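Malate dehydrogenase (Aeropyrum pernix, PDB 2D4A) catalyses the reversible oxidation of (S)-malate to oxaloacetate with NAD or, more efficiently, NADP, and can also oxidise tartrate. Local coordinates at the interface of chains A and B. Sequence-based numbering; all coordinates share one arbitrary frame. Chains: chain A/B, Malate dehydrogenase.

The interface of chains A and B. Residues chain A 140, 143-144, 147-148, 151-152, 209, 213, 221, 223-224, 227; chain B 42, 45-46, 48-49.
This is a dimer contact within the homotetramer of an LDH/MDH-superfamily enzyme. Helix 35-50 of chain B lies against helices 142-157 and 223-237 of chain A. The patch is centred about 8 Å from the catalytic A:His172, and its twin has the chains exchanged.

B:Asp42 caps the start of helix 223-237. Its CG is anti to the backbone N (chi1 -173°), which turns the carboxylate toward the first backbone N-H groups of that helix. B:Asp42 OD2 accepts an almost straight hydrogen bond from A:Tyr223 N (3.1 Å, 174° at H). B:Asp42 OD1 takes two bonds, from the hydroxyl A:Ser221 OG at 2.7 Å and from A:Gly224 N at 3.2 Å. All three donors come from above the carboxylate plane. The helix N-terminus would favour a charged carboxylate. An alanine here would lose all three bonds and would probably loosen the hold of chain B on the start of this helix.

B:His45 has the largest surface hidden by the partner among the residues of this patch. Its CG is anti to the carbonyl carbon, and the imidazole reaches in among side chains of helix 142-157. The substrate-binding A:Arg148 crosses it obliquely, laying CG over one face of the B:His45 ring, 3.7 Å from the centroid. This contact may help to position the arginine. The guanidinium is turned 72° from the imidazole. Within chain A, A:Leu144 CD2 and A:Ala209 CB lie over opposite faces of the guanidinium and probably limit its rotation. The B:His45 imidazole turns its CD2 edge toward the ring face of A:Tyr151, near CD1. A:Tyr152 OH lies at the imidazole edge, in plane, where NE2 gives it a weak hydrogen bond.

B:Glu49 extends beyond CG toward the other end of the patch. Its CG packs on A:Ala147 CB, and OE1 sits in plane at the edge of the A:Phe140 ring, tip to tip. Both carboxylate oxygens lie near the carbonyl oxygen A:Gly224 O. At this resolution the close approach carries little weight; a protonated carboxyl group could donate a hydrogen bond there. Between the polar groups, B:Ala46 CB touches A:Ala227 CB at 3.6 Å.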
loop_
_atom_site.group_PDB
_atom_site.type_symbol
_atom_site.label_atom_id
_atom_site.label_comp_id
_atom_site.label_asym_id
_atom_site.label_seq_id
_atom_site.Cartn_x
_atom_site.Cartn_y
_atom_site.Cartn_z
ATOM N N PHE A 140 -9.474 -8.525 22.007
ATOM C CA PHE A 140 -8.803 -9.146 20.868
ATOM C C PHE A 140 -8.408 -10.583 21.146
ATOM O O PHE A 140 -7.652 -10.857 22.086
ATOM C CB PHE A 140 -7.547 -8.396 20.480
ATOM C CG PHE A 140 -6.876 -8.981 19.302
ATOM C CD1 PHE A 140 -7.371 -8.737 18.006
ATOM C CD2 PHE A 140 -5.790 -9.814 19.479
ATOM C CE1 PHE A 140 -6.784 -9.329 16.915
ATOM C CE2 PHE A 140 -5.193 -10.412 18.414
ATOM C CZ PHE A 140 -5.685 -10.176 17.115
ATOM N N ILE A 143 -9.184 -13.344 15.976
ATOM C CA ILE A 143 -8.443 -13.084 14.727
ATOM C C ILE A 143 -7.094 -13.804 14.788
ATOM O O ILE A 143 -6.643 -14.376 13.792
ATOM C CB ILE A 143 -8.190 -11.541 14.436
ATOM C CG1 ILE A 143 -9.459 -10.861 13.897
ATOM C CG2 ILE A 143 -7.142 -11.359 13.336
ATOM C CD1 ILE A 143 -9.632 -9.438 14.335
ATOM N N LEU A 144 -6.455 -13.795 15.958
ATOM C CA LEU A 144 -5.163 -14.465 16.121
ATOM C C LEU A 144 -5.286 -15.986 16.219
ATOM O O LEU A 144 -4.370 -16.712 15.838
ATOM C CB LEU A 144 -4.425 -13.928 17.356
ATOM C CG LEU A 144 -3.032 -14.536 17.571
ATOM C CD1 LEU A 144 -2.239 -14.498 16.270
ATOM C CD2 LEU A 144 -2.310 -13.790 18.679
ATOM N N ALA A 147 -6.031 -17.136 12.530
ATOM C CA ALA A 147 -4.825 -17.005 11.623
ATOM C C ALA A 147 -3.778 -18.097 11.934
ATOM O O ALA A 147 -3.178 -18.651 11.019
ATOM C CB ALA A 147 -4.179 -15.642 11.862
ATOM N N ARG A 148 -3.487 -18.387 13.200
ATOM C CA ARG A 148 -2.533 -19.433 13.586
ATOM C C ARG A 148 -3.074 -20.733 13.036
ATOM O O ARG A 148 -2.362 -21.533 12.415
ATOM C CB ARG A 148 -2.422 -19.513 15.110
ATOM C CG ARG A 148 -1.686 -18.343 15.725
ATOM C CD ARG A 148 -1.692 -18.444 17.233
ATOM N NE ARG A 148 -0.710 -17.566 17.868
ATOM C CZ ARG A 148 -0.705 -17.293 19.169
ATOM N NH1 ARG A 148 -1.632 -17.824 19.953
ATOM N NH2 ARG A 148 0.222 -16.504 19.690
ATOM N N TYR A 151 -2.520 -20.927 9.473
ATOM C CA TYR A 151 -1.081 -21.067 9.278
ATOM C C TYR A 151 -0.638 -22.528 9.330
ATOM O O TYR A 151 0.066 -23.003 8.431
ATOM C CB TYR A 151 -0.333 -20.275 10.359
ATOM C CG TYR A 151 1.162 -20.422 10.276
ATOM C CD1 TYR A 151 1.862 -21.254 11.155
ATOM C CD2 TYR A 151 1.873 -19.782 9.269
ATOM C CE1 TYR A 151 3.242 -21.443 11.019
ATOM C CE2 TYR A 151 3.236 -19.962 9.122
ATOM C CZ TYR A 151 3.919 -20.787 9.987
ATOM O OH TYR A 151 5.270 -20.960 9.797
ATOM N N TYR A 152 -1.042 -23.245 10.378
ATOM C CA TYR A 152 -0.624 -24.632 10.487
ATOM C C TYR A 152 -1.274 -25.516 9.430
ATOM O O TYR A 152 -0.703 -26.531 9.017
ATOM C CB TYR A 152 -0.835 -25.159 11.916
ATOM C CG TYR A 152 0.054 -24.449 12.913
ATOM C CD1 TYR A 152 1.445 -24.479 12.774
ATOM C CD2 TYR A 152 -0.488 -23.658 13.930
ATOM C CE1 TYR A 152 2.277 -23.725 13.612
ATOM C CE2 TYR A 152 0.332 -22.899 14.775
ATOM C CZ TYR A 152 1.710 -22.931 14.608
ATOM O OH TYR A 152 2.508 -22.134 15.400
ATOM N N ALA A 209 1.047 -22.800 20.286
ATOM C CA ALA A 209 1.841 -21.757 19.643
ATOM C C ALA A 209 2.351 -20.719 20.632
ATOM O O ALA A 209 3.556 -20.582 20.815
ATOM C CB ALA A 209 1.025 -21.094 18.533
ATOM N N ILE A 213 6.198 -20.032 21.319
ATOM C CA ILE A 213 7.002 -18.861 21.008
ATOM C C ILE A 213 7.652 -18.226 22.224
ATOM O O ILE A 213 8.701 -17.589 22.097
ATOM C CB ILE A 213 6.215 -17.781 20.207
ATOM C CG1 ILE A 213 4.886 -17.481 20.861
ATOM C CG2 ILE A 213 5.836 -18.309 18.821
ATOM C CD1 ILE A 213 3.996 -16.601 19.991
ATOM N N SER A 221 3.954 -13.684 22.713
ATOM C CA SER A 221 3.581 -13.073 21.447
ATOM C C SER A 221 3.288 -11.581 21.488
ATOM O O SER A 221 2.577 -11.101 22.368
ATOM C CB SER A 221 2.368 -13.820 20.897
ATOM O OG SER A 221 1.967 -13.309 19.647
ATOM N N TYR A 223 3.316 -9.694 18.029
ATOM C CA TYR A 223 2.978 -9.267 16.663
ATOM C C TYR A 223 1.563 -9.751 16.358
ATOM O O TYR A 223 0.700 -9.107 15.814
ATOM C CB TYR A 223 3.968 -9.707 15.616
ATOM C CG TYR A 223 5.426 -9.609 15.867
ATOM C CD1 TYR A 223 5.961 -8.327 16.093
ATOM C CD2 TYR A 223 6.299 -10.670 16.004
ATOM C CE1 TYR A 223 7.266 -8.114 16.416
ATOM C CE2 TYR A 223 7.652 -10.453 16.305
ATOM C CZ TYR A 223 8.123 -9.193 16.531
ATOM O OH TYR A 223 9.434 -8.917 16.877
ATOM N N GLY A 224 1.412 -11.048 16.687
ATOM C CA GLY A 224 0.112 -11.705 16.460
ATOM C C GLY A 224 -0.994 -10.718 16.875
ATOM O O GLY A 224 -1.890 -10.358 16.179
ATOM N N ALA A 227 -0.668 -7.054 14.727
ATOM C CA ALA A 227 -1.219 -7.171 13.391
ATOM C C ALA A 227 -2.735 -7.343 13.480
ATOM O O ALA A 227 -3.457 -6.921 12.583
ATOM C CB ALA A 227 -0.591 -8.343 12.661
ATOM N N ASP B 42 6.290 -15.904 15.416
ATOM C CA ASP B 42 5.298 -14.907 15.795
ATOM C C ASP B 42 5.057 -14.035 14.555
ATOM O O ASP B 42 3.919 -13.776 14.161
ATOM C CB ASP B 42 5.834 -14.093 16.988
ATOM C CG ASP B 42 4.805 -13.126 17.577
ATOM O OD1 ASP B 42 3.580 -13.349 17.429
ATOM O OD2 ASP B 42 5.236 -12.147 18.219
ATOM N N HIS B 45 2.653 -15.525 12.009
ATOM C CA HIS B 45 1.241 -15.501 12.399
ATOM C C HIS B 45 0.666 -14.131 12.068
ATOM O O HIS B 45 -0.476 -14.004 11.616
ATOM C CB HIS B 45 1.079 -15.769 13.896
ATOM C CG HIS B 45 1.513 -17.139 14.318
ATOM N ND1 HIS B 45 1.723 -17.481 15.637
ATOM C CD2 HIS B 45 1.796 -18.248 13.595
ATOM C CE1 HIS B 45 2.120 -18.739 15.707
ATOM N NE2 HIS B 45 2.174 -19.228 14.481
ATOM N N ALA B 46 1.464 -13.099 12.307
ATOM C CA ALA B 46 1.049 -11.739 12.012
ATOM C C ALA B 46 0.883 -11.633 10.499
ATOM O O ALA B 46 -0.021 -10.954 10.014
ATOM C CB ALA B 46 2.102 -10.749 12.504
ATOM N N ALA B 48 -0.083 -13.967 8.474
ATOM C CA ALA B 48 -1.310 -14.662 8.083
ATOM C C ALA B 48 -2.545 -13.801 8.362
ATOM O O ALA B 48 -3.533 -13.859 7.622
ATOM C CB ALA B 48 -1.421 -15.995 8.818
ATOM N N GLU B 49 -2.487 -13.003 9.427
ATOM C CA GLU B 49 -3.597 -12.122 9.792
ATOM C C GLU B 49 -3.750 -10.981 8.795
ATOM O O GLU B 49 -4.850 -10.465 8.603
ATOM C CB GLU B 49 -3.373 -11.506 11.172
ATOM C CG GLU B 49 -3.365 -12.476 12.321
ATOM C CD GLU B 49 -3.094 -11.783 13.644
ATOM O OE1 GLU B 49 -4.055 -11.579 14.422
ATOM O OE2 GLU B 49 -1.915 -11.428 13.896
#